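Local coordinates for putative translational inhibitor protein (Yersinia pestis, PDB 5V4D), which is of unknown function but belongs to the Rid (YjgF-like) family, and so may act as an enamine/imine deaminase, at residues G27-S32 / A62-A67. Residues are numbered along the deposited sequence; the frame is centred on the assembly and turned at random.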
loop_
_atom_site.group_PDB
_atom_site.type_symbol
_atom_site.label_atom_id
_atom_site.label_comp_id
_atom_site.label_asym_id
_atom_site.label_seq_id
_atom_site.Cartn_x
_atom_site.Cartn_y
_atom_site.Cartn_z
ATOM N N GLY A 27 -9.504 -16.133 1.156
ATOM C CA GLY A 27 -10.631 -15.425 0.574
ATOM C C GLY A 27 -10.312 -14.069 -0.036
ATOM O O GLY A 27 -11.226 -13.422 -0.574
ATOM N N ILE A 28 -9.053 -13.647 -0.026
ATOM C CA ILE A 28 -8.626 -12.383 -0.618
ATOM C C ILE A 28 -7.680 -12.650 -1.781
ATOM O O ILE A 28 -6.741 -13.446 -1.649
ATOM C CB ILE A 28 -7.911 -11.481 0.403
ATOM C CG1 ILE A 28 -8.827 -11.173 1.595
ATOM C CG2 ILE A 28 -7.369 -10.223 -0.304
ATOM C CD1 ILE A 28 -9.939 -10.244 1.238
ATOM N N LEU A 29 -7.920 -11.978 -2.914
ATOM C CA LEU A 29 -7.000 -11.970 -4.040
ATOM C C LEU A 29 -6.097 -10.743 -3.946
ATOM O O LEU A 29 -6.583 -9.604 -3.977
ATOM C CB LEU A 29 -7.781 -11.934 -5.352
ATOM C CG LEU A 29 -6.957 -11.815 -6.622
ATOM C CD1 LEU A 29 -6.057 -12.977 -6.690
ATOM C CD2 LEU A 29 -7.865 -11.814 -7.844
ATOM N N TYR A 30 -4.794 -10.974 -3.821
ATOM C CA TYR A 30 -3.817 -9.893 -3.755
ATOM C C TYR A 30 -3.180 -9.810 -5.132
ATOM O O TYR A 30 -2.414 -10.699 -5.498
ATOM C CB TYR A 30 -2.742 -10.172 -2.705
ATOM C CG TYR A 30 -3.237 -10.281 -1.285
ATOM C CD1 TYR A 30 -3.212 -9.161 -0.426
ATOM C CD2 TYR A 30 -3.737 -11.491 -0.792
ATOM C CE1 TYR A 30 -3.677 -9.256 0.870
ATOM C CE2 TYR A 30 -4.196 -11.584 0.522
ATOM C CZ TYR A 30 -4.169 -10.478 1.335
ATOM O OH TYR A 30 -4.634 -10.616 2.633
ATOM N N ALA A 31 -3.504 -8.767 -5.915
ATOM C CA ALA A 31 -2.936 -8.633 -7.251
ATOM C C ALA A 31 -1.640 -7.836 -7.193
ATOM O O ALA A 31 -1.556 -6.865 -6.452
ATOM C CB ALA A 31 -3.903 -7.906 -8.190
ATOM N N SER A 32 -0.634 -8.251 -7.969
ATOM C CA SER A 32 0.508 -7.375 -8.193
ATOM C C SER A 32 0.061 -6.087 -8.862
ATOM O O SER A 32 -0.885 -6.081 -9.654
ATOM C CB SER A 32 1.527 -8.081 -9.077
ATOM O OG SER A 32 2.147 -9.128 -8.370
ATOM N N ALA A 62 -8.009 -9.297 -16.626
ATOM C CA ALA A 62 -7.556 -10.651 -16.962
ATOM C C ALA A 62 -7.175 -11.450 -15.717
ATOM O O ALA A 62 -7.418 -12.672 -15.654
ATOM C CB ALA A 62 -6.362 -10.596 -17.927
ATOM N N VAL A 63 -6.521 -10.797 -14.749
ATOM C CA VAL A 63 -6.123 -11.466 -13.524
ATOM C C VAL A 63 -7.349 -11.869 -12.718
ATOM O O VAL A 63 -7.458 -13.012 -12.262
ATOM C CB VAL A 63 -5.193 -10.545 -12.720
ATOM C CG1 VAL A 63 -4.949 -11.137 -11.304
ATOM C CG2 VAL A 63 -3.918 -10.369 -13.505
ATOM N N LEU A 64 -8.334 -10.970 -12.615
ATOM C CA LEU A 64 -9.564 -11.290 -11.902
ATOM C C LEU A 64 -10.255 -12.495 -12.537
ATOM O O LEU A 64 -10.683 -13.416 -11.837
ATOM C CB LEU A 64 -10.504 -10.095 -11.942
ATOM C CG LEU A 64 -9.970 -8.835 -11.276
ATOM C CD1 LEU A 64 -11.010 -7.712 -11.452
ATOM C CD2 LEU A 64 -9.627 -9.106 -9.804
ATOM N N LEU A 65 -10.396 -12.481 -13.870
ATOM C CA LEU A 65 -11.098 -13.581 -14.554
ATOM C C LEU A 65 -10.404 -14.909 -14.316
ATOM O O LEU A 65 -11.072 -15.924 -14.098
ATOM C CB LEU A 65 -11.190 -13.298 -16.049
ATOM C CG LEU A 65 -12.066 -12.093 -16.414
ATOM C CD1 LEU A 65 -12.130 -11.897 -17.926
ATOM C CD2 LEU A 65 -13.452 -12.237 -15.847
ATOM N N GLN A 66 -9.070 -14.923 -14.358
ATOM C CA GLN A 66 -8.363 -16.186 -14.164
ATOM C C GLN A 66 -8.597 -16.713 -12.758
ATOM O O GLN A 66 -8.653 -17.940 -12.548
ATOM C CB GLN A 66 -6.875 -15.978 -14.431
ATOM C CG GLN A 66 -6.009 -17.225 -14.201
ATOM C CD GLN A 66 -6.346 -18.344 -15.132
ATOM O OE1 GLN A 66 -6.977 -18.152 -16.159
ATOM N NE2 GLN A 66 -5.904 -19.550 -14.772
ATOM N N ALA A 67 -8.742 -15.797 -11.789
ATOM C CA ALA A 67 -9.066 -16.147 -10.409
ATOM C C ALA A 67 -10.523 -16.540 -10.215
ATOM O O ALA A 67 -10.882 -16.948 -9.111
ATOM C CB ALA A 67 -8.731 -14.975 -9.463
#
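Ala67, whose methyl touches Leu29 of the strand, is tied to the helical turn before it by its backbone N, which donates to Val63 O at 3.1 Å. A second such bond joins Gln66 N to Ala62 O. Between 27-32 and 62-67 themselves there is no hydrogen bond; the contact is apolar and centres on a single methyl, Leu29 CD2. Leu29 was modelled in two conformers, and its contacts are described for one of them. Leu29 CD2 lies 3.7 Å from Ala67 CB and 3.8 Å from Leu64 CD2. Ala67 CB and Leu64 CD2 are 5.9 Å apart and subtend about 106° at Leu29 CD2, which is thus flanked by side chains three residues apart, roughly one helical turn.

Leu29 reaches this position because its CG stands anti to the backbone N (chi1 176°), extending the branch from the strand toward the helix, and CD2 continues the chain outward, chi2 of 60° placing CD1 to the side. Leu64 arrives differently: its CB does not aim at the strand, yet the CD2 methyl, the branch folded back beside CA, comes nearer, so the two leucines lie at a slant and meet through one methyl each. Val63 flanks the pair more loosely, with CG1 4.6 Å from Leu29 CD2 and equally 4.6 Å from Ala31 CB. Only about 160 Å² is buried in all.

This is helix-on-sheet packing in the alpha-beta fold of the YjgF-like family. Leu29 and Ala31 point to the helix, whereas the alternating Ile28 and Tyr30 point away: Ile28 packs on Phe25 of one neighbouring subunit and Tyr30 on Val75 of another. Ile7 of strand 5-7 touches both Leu29 and Ala67, and strand 28-31 runs between strands 22-25 and 120-127, with the C-terminal part of helix 49-66 lying against it.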